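PDB 6N7M: uncharacterized protein from Peptoclostridium difficile, which is of unknown function but is probably exported, being made with a predicted signal peptide, and appears in the crystal as a pair of two-helix chains. Local coordinates for the interface of chains A and B. Residues are numbered along the deposited sequence; one frame, centred on the assembly and turned at random. Chains: chain A/B, Hypothetical Protein CD630_05490.

Contacts 1 and 2 lie about 22 Å apart between their C-alpha centres and use the same docking surface, once on each copy. It is made of helix 37-51 (A:Leu47 and A:Tyr50, B:Leu47 and B:Tyr50) and the loop after it (A:Val57 and A:Lys58, B:Val57 and B:Lys58). In contact 1 chain A supplies it and receives the first ordered residues of chain B, 31-34; in contact 2 chain B supplies it and receives the last ordered residues of chain A, 90-93. The exchange is not an exact two-fold. Whether this pair forms outside the crystal the structure alone does not show.

Contact 1: the interface of chains A and B. Residues chain A 47, 50, 57-60, 65; chain B 31-34.
A parallel beta bridge pairs A:Lys58 with B:Val32, laying the first ordered residues of chain B along the loop that joins helices 37-51 and 62-82 of chain A. B:Val32 is the central residue. Its amide N gives a fairly straight hydrogen bond (161° at H) from B:Val32 to the carbonyl O of A:Val57, 2.7 Å away and in the carbonyl plane. The carbonyl O of B:Val32 takes the amide N of A:Asp59 at 2.8 Å, nearly along the C=O axis. Between these bonds the side chain turns toward the helices: B:Val32 CG2, beside its backbone N, lies 3.8 Å from A:Leu47 CD1, and A:Tyr50 passes head to tail, its CD2 nearest that methyl. The amide N of A:Val57 steadies the tyrosine, bonding A:Tyr50 OH at 2.9 Å.

A:Asp59 closes the far end. Its CG is wedged against both main-chain neighbours (chi1 64°), bringing the carboxylate nearly coplanar with the B:His34 imidazole, 8° between planes. A:Asp59 OD1 accepts B:His34 ND1 at 2.9 Å through its syn lone pair, whereas A:Asp59 OD2 is met from above the carboxylate plane by the backbone N of B:His34 at 2.7 Å. One carboxylate therefore grips both backbone and ring, and its charge would tend to stabilise a protonated imidazole. A:Asp59 OD1 also lies 3.0 Å from B:Val32 O, a repulsive acceptor pair that the flanking donors would have to offset. A:Val60 CG1 meets B:His34 CE1 at 3.9 Å.

Contact 2: the interface of chains A and B. Residues chain A 90-93; chain B 43, 47, 50, 57-58.
A:Ile92 sits at the apolar centre, pressed by its branches against one side of helix 37-51 of chain B. A:Ile92 CG1, beside the backbone N (chi1 -55°), meets B:Leu47 at a slant and comes within 3.6 Å of the B:Leu47 CD2 methyl. The other branch, A:Ile92 CG2, lies anti to the backbone N and runs antiparallel to B:Tyr50, 3.7 Å from ring atom CD1 of B:Tyr50. The tyrosine also presents a face to the backbone here, with the CA of A:Ile92 lying 4.0 Å above the ring plane of B:Tyr50, over the middle. B:Leu47 CD2 serves two neighbours: besides A:Ile92 it meets the CG2 methyl of A:Ile90 at 3.8 Å, so this one leucine branch fits between two isoleucines. The tip of A:Ile92, CD1, reaches on toward CD2 of the B:His43 imidazole.

That histidine begins the polar rim. B:Leu47 CG lies over one face of its ring, near the rim, while the carbonyl O of A:Ile90 lies at the edge, in plane, where B:His43 NE2 makes a weak hydrogen bond of 3.5 Å to it. At the opposite end B:Lys58, with an unstaggered first torsion (chi1 -106°), bent at chi2 (-65°) and extended beyond, runs across A:Thr91. Its aliphatic part does the touching: B:Lys58 CE packs 3.6 Å from A:Thr91 CB, and B:Lys58 CG lies 3.4 Å from the carbonyl O of A:Thr91. CB of the same lysine borders the B:Tyr50 ring at its edge, in plane, and may limit its movement beneath A:Ile92. The segment ends at A:Glu93, whose carbonyl O lies 3.3 Å from the hydroxyl OH of B:Tyr50.

With apolar packing dominant and polar pairing weak, the site holds the last ordered residues of chain A against chain B and may stabilise the pair.

Contact 1: the interface of chains A and B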
loop_
_atom_site.group_PDB
_atom_site.type_symbol
_atom_site.label_atom_id
_atom_site.label_comp_id
_atom_site.label_asym_id
_atom_site.label_seq_id
_atom_site.Cartn_x
_atom_site.Cartn_y
_atom_site.Cartn_z
ATOM N N LEU A 47 8.158 -6.763 6.431
ATOM C CA LEU A 47 7.342 -7.899 5.938
ATOM C C LEU A 47 8.132 -9.206 6.062
ATOM O O LEU A 47 7.500 -10.253 6.370
ATOM C CB LEU A 47 6.935 -7.684 4.485
ATOM C CG LEU A 47 5.907 -8.684 3.961
ATOM C CD1 LEU A 47 4.632 -8.630 4.798
ATOM C CD2 LEU A 47 5.602 -8.421 2.497
ATOM N N TYR A 50 8.084 -10.153 9.691
ATOM C CA TYR A 50 6.744 -10.629 10.080
ATOM C C TYR A 50 6.521 -12.061 9.579
ATOM O O TYR A 50 6.021 -12.911 10.365
ATOM C CB TYR A 50 5.669 -9.650 9.622
ATOM C CG TYR A 50 4.333 -10.012 10.202
ATOM C CD1 TYR A 50 4.017 -9.671 11.509
ATOM C CD2 TYR A 50 3.431 -10.789 9.489
ATOM C CE1 TYR A 50 2.818 -10.056 12.085
ATOM C CE2 TYR A 50 2.221 -11.159 10.041
ATOM C CZ TYR A 50 1.921 -10.805 11.345
ATOM O OH TYR A 50 0.716 -11.147 11.893
ATOM N N VAL A 57 -0.033 -13.875 11.392
ATOM C CA VAL A 57 -1.378 -14.081 10.799
ATOM C C VAL A 57 -1.253 -13.673 9.326
ATOM O O VAL A 57 -0.807 -12.540 9.070
ATOM C CB VAL A 57 -2.442 -13.251 11.540
ATOM C CG1 VAL A 57 -3.824 -13.418 10.936
ATOM C CG2 VAL A 57 -2.473 -13.582 13.025
ATOM N N LYS A 58 -1.588 -14.581 8.402
ATOM C CA LYS A 58 -1.535 -14.257 6.954
ATOM C C LYS A 58 -2.807 -14.780 6.262
ATOM O O LYS A 58 -3.290 -15.853 6.645
ATOM C CB LYS A 58 -0.326 -14.914 6.292
ATOM C CG LYS A 58 1.018 -14.670 6.959
ATOM C CD LYS A 58 2.089 -15.633 6.473
ATOM C CE LYS A 58 1.807 -17.084 6.822
ATOM N NZ LYS A 58 1.816 -17.331 8.287
ATOM N N ASP A 59 -3.323 -14.038 5.286
ATOM C CA ASP A 59 -4.515 -14.482 4.521
ATOM C C ASP A 59 -4.053 -15.154 3.221
ATOM O O ASP A 59 -4.901 -15.351 2.329
ATOM C CB ASP A 59 -5.515 -13.353 4.278
ATOM C CG ASP A 59 -4.990 -12.223 3.406
ATOM O OD1 ASP A 59 -3.755 -12.169 3.188
ATOM O OD2 ASP A 59 -5.827 -11.383 2.996
ATOM N N VAL A 60 -2.768 -15.513 3.123
ATOM C CA VAL A 60 -2.196 -16.256 1.974
ATOM C C VAL A 60 -1.189 -17.262 2.552
ATOM O O VAL A 60 -0.861 -17.139 3.725
ATOM C CB VAL A 60 -1.518 -15.354 0.932
ATOM C CG1 VAL A 60 -2.500 -14.421 0.258
ATOM C CG2 VAL A 60 -0.338 -14.581 1.503
ATOM N N LEU A 65 3.475 -15.667 0.222
ATOM C CA LEU A 65 4.090 -14.477 0.870
ATOM C C LEU A 65 5.558 -14.358 0.446
ATOM O O LEU A 65 6.007 -13.242 0.115
ATOM C CB LEU A 65 3.923 -14.605 2.387
ATOM C CG LEU A 65 4.499 -13.455 3.221
ATOM C CD1 LEU A 65 4.053 -12.104 2.693
ATOM C CD2 LEU A 65 4.106 -13.599 4.682
ATOM N N GLY B 31 -2.393 -8.796 10.820
ATOM C CA GLY B 31 -1.159 -9.359 10.194
ATOM C C GLY B 31 -1.144 -9.101 8.700
ATOM O O GLY B 31 -1.323 -7.941 8.313
ATOM N N VAL B 32 -0.858 -10.124 7.889
ATOM C CA VAL B 32 -0.868 -9.938 6.412
ATOM C C VAL B 32 -2.295 -10.189 5.922
ATOM O O VAL B 32 -2.728 -11.348 5.903
ATOM C CB VAL B 32 0.163 -10.815 5.693
ATOM C CG1 VAL B 32 -0.023 -10.770 4.178
ATOM C CG2 VAL B 32 1.575 -10.424 6.102
ATOM N N GLU B 33 -2.929 -9.125 5.439
ATOM C CA GLU B 33 -4.324 -9.172 4.971
ATOM C C GLU B 33 -4.449 -8.303 3.713
ATOM O O GLU B 33 -3.688 -7.319 3.563
ATOM C CB GLU B 33 -5.239 -8.713 6.105
ATOM C CG GLU B 33 -6.685 -9.068 5.885
ATOM C CD GLU B 33 -7.602 -8.755 7.055
ATOM O OE1 GLU B 33 -7.109 -8.239 8.069
ATOM O OE2 GLU B 33 -8.805 -9.018 6.933
ATOM N N HIS B 34 -5.316 -8.725 2.801
ATOM C CA HIS B 34 -5.543 -7.950 1.561
ATOM C C HIS B 34 -6.933 -7.320 1.649
ATOM O O HIS B 34 -7.821 -7.974 2.200
ATOM C CB HIS B 34 -5.352 -8.842 0.332
ATOM C CG HIS B 34 -3.952 -9.321 0.190
ATOM N ND1 HIS B 34 -3.442 -10.374 0.933
ATOM C CD2 HIS B 34 -2.913 -8.814 -0.512
ATOM C CE1 HIS B 34 -2.164 -10.521 0.661
ATOM N NE2 HIS B 34 -1.818 -9.603 -0.251
#

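Contact 2: the interface of chains A and B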
loop_
_atom_site.group_PDB
_atom_site.type_symbol
_atom_site.label_atom_id
_atom_site.label_comp_id
_atom_site.label_asym_id
_atom_site.label_seq_id
_atom_site.Cartn_x
_atom_site.Cartn_y
_atom_site.Cartn_z
ATOM N N ILE A 90 -1.635 6.140 2.367
ATOM C CA ILE A 90 -1.886 7.416 3.103
ATOM C C ILE A 90 -2.688 7.036 4.357
ATOM O O ILE A 90 -3.648 6.213 4.218
ATOM C CB ILE A 90 -2.618 8.465 2.237
ATOM C CG1 ILE A 90 -1.809 8.826 0.989
ATOM C CG2 ILE A 90 -2.954 9.696 3.064
ATOM C CD1 ILE A 90 -2.404 9.971 0.173
ATOM N N THR A 91 -2.268 7.558 5.518
ATOM C CA THR A 91 -2.933 7.336 6.835
ATOM C C THR A 91 -3.871 8.518 7.104
ATOM O O THR A 91 -3.577 9.631 6.607
ATOM C CB THR A 91 -1.914 7.202 7.966
ATOM O OG1 THR A 91 -0.919 6.254 7.586
ATOM C CG2 THR A 91 -2.537 6.793 9.278
ATOM N N ILE A 92 -4.912 8.305 7.907
ATOM C CA ILE A 92 -5.958 9.346 8.106
ATOM C C ILE A 92 -5.833 10.003 9.480
ATOM O O ILE A 92 -6.546 10.994 9.703
ATOM C CB ILE A 92 -7.334 8.714 7.869
ATOM C CG1 ILE A 92 -7.373 8.068 6.482
ATOM C CG2 ILE A 92 -8.442 9.735 8.054
ATOM C CD1 ILE A 92 -8.475 7.086 6.301
ATOM N N GLU A 93 -4.957 9.499 10.351
ATOM C CA GLU A 93 -4.785 10.172 11.669
ATOM C C GLU A 93 -3.565 11.104 11.586
ATOM O O GLU A 93 -3.499 12.019 10.744
ATOM C CB GLU A 93 -4.700 9.166 12.827
ATOM C CG GLU A 93 -3.715 8.020 12.632
ATOM C CD GLU A 93 -4.220 6.821 11.844
ATOM O OE1 GLU A 93 -5.365 6.862 11.357
ATOM O OE2 GLU A 93 -3.470 5.838 11.740
ATOM N N HIS B 43 -11.967 2.814 2.507
ATOM C CA HIS B 43 -10.688 3.519 2.789
ATOM C C HIS B 43 -10.587 4.768 1.906
ATOM O O HIS B 43 -10.214 5.854 2.443
ATOM C CB HIS B 43 -9.511 2.541 2.658
ATOM C CG HIS B 43 -8.200 3.187 2.929
ATOM N ND1 HIS B 43 -7.231 3.366 1.949
ATOM C CD2 HIS B 43 -7.711 3.747 4.063
ATOM C CE1 HIS B 43 -6.201 3.992 2.474
ATOM N NE2 HIS B 43 -6.481 4.259 3.758
ATOM N N LEU B 47 -10.473 8.750 3.071
ATOM C CA LEU B 47 -9.436 9.708 2.593
ATOM C C LEU B 47 -10.113 10.943 2.004
ATOM O O LEU B 47 -9.544 12.039 2.131
ATOM C CB LEU B 47 -8.546 9.063 1.529
ATOM C CG LEU B 47 -7.519 8.080 2.052
ATOM C CD1 LEU B 47 -6.720 7.529 0.886
ATOM C CD2 LEU B 47 -6.612 8.766 3.075
ATOM N N TYR B 50 -11.179 12.977 4.907
ATOM C CA TYR B 50 -9.959 13.616 5.471
ATOM C C TYR B 50 -9.577 14.858 4.638
ATOM O O TYR B 50 -9.320 15.936 5.210
ATOM C CB TYR B 50 -8.858 12.552 5.492
ATOM C CG TYR B 50 -7.520 12.900 6.082
ATOM C CD1 TYR B 50 -7.380 13.219 7.424
ATOM C CD2 TYR B 50 -6.357 12.689 5.346
ATOM C CE1 TYR B 50 -6.131 13.435 7.992
ATOM C CE2 TYR B 50 -5.104 12.905 5.896
ATOM C CZ TYR B 50 -4.990 13.274 7.228
ATOM O OH TYR B 50 -3.759 13.472 7.793
ATOM N N VAL B 57 -3.378 16.334 9.598
ATOM C CA VAL B 57 -2.053 16.085 10.251
ATOM C C VAL B 57 -1.263 15.062 9.425
ATOM O O VAL B 57 -0.876 14.024 10.001
ATOM C CB VAL B 57 -2.219 15.572 11.698
ATOM C CG1 VAL B 57 -0.883 15.493 12.414
ATOM C CG2 VAL B 57 -3.201 16.409 12.502
ATOM N N LYS B 58 -1.043 15.330 8.134
ATOM C CA LYS B 58 -0.279 14.383 7.276
ATOM C C LYS B 58 0.703 15.120 6.374
ATOM O O LYS B 58 0.444 16.271 6.022
ATOM C CB LYS B 58 -1.183 13.503 6.407
ATOM C CG LYS B 58 -1.274 12.058 6.880
ATOM C CD LYS B 58 0.094 11.404 6.743
ATOM C CE LYS B 58 0.192 9.991 7.268
ATOM N NZ LYS B 58 1.550 9.437 7.040
#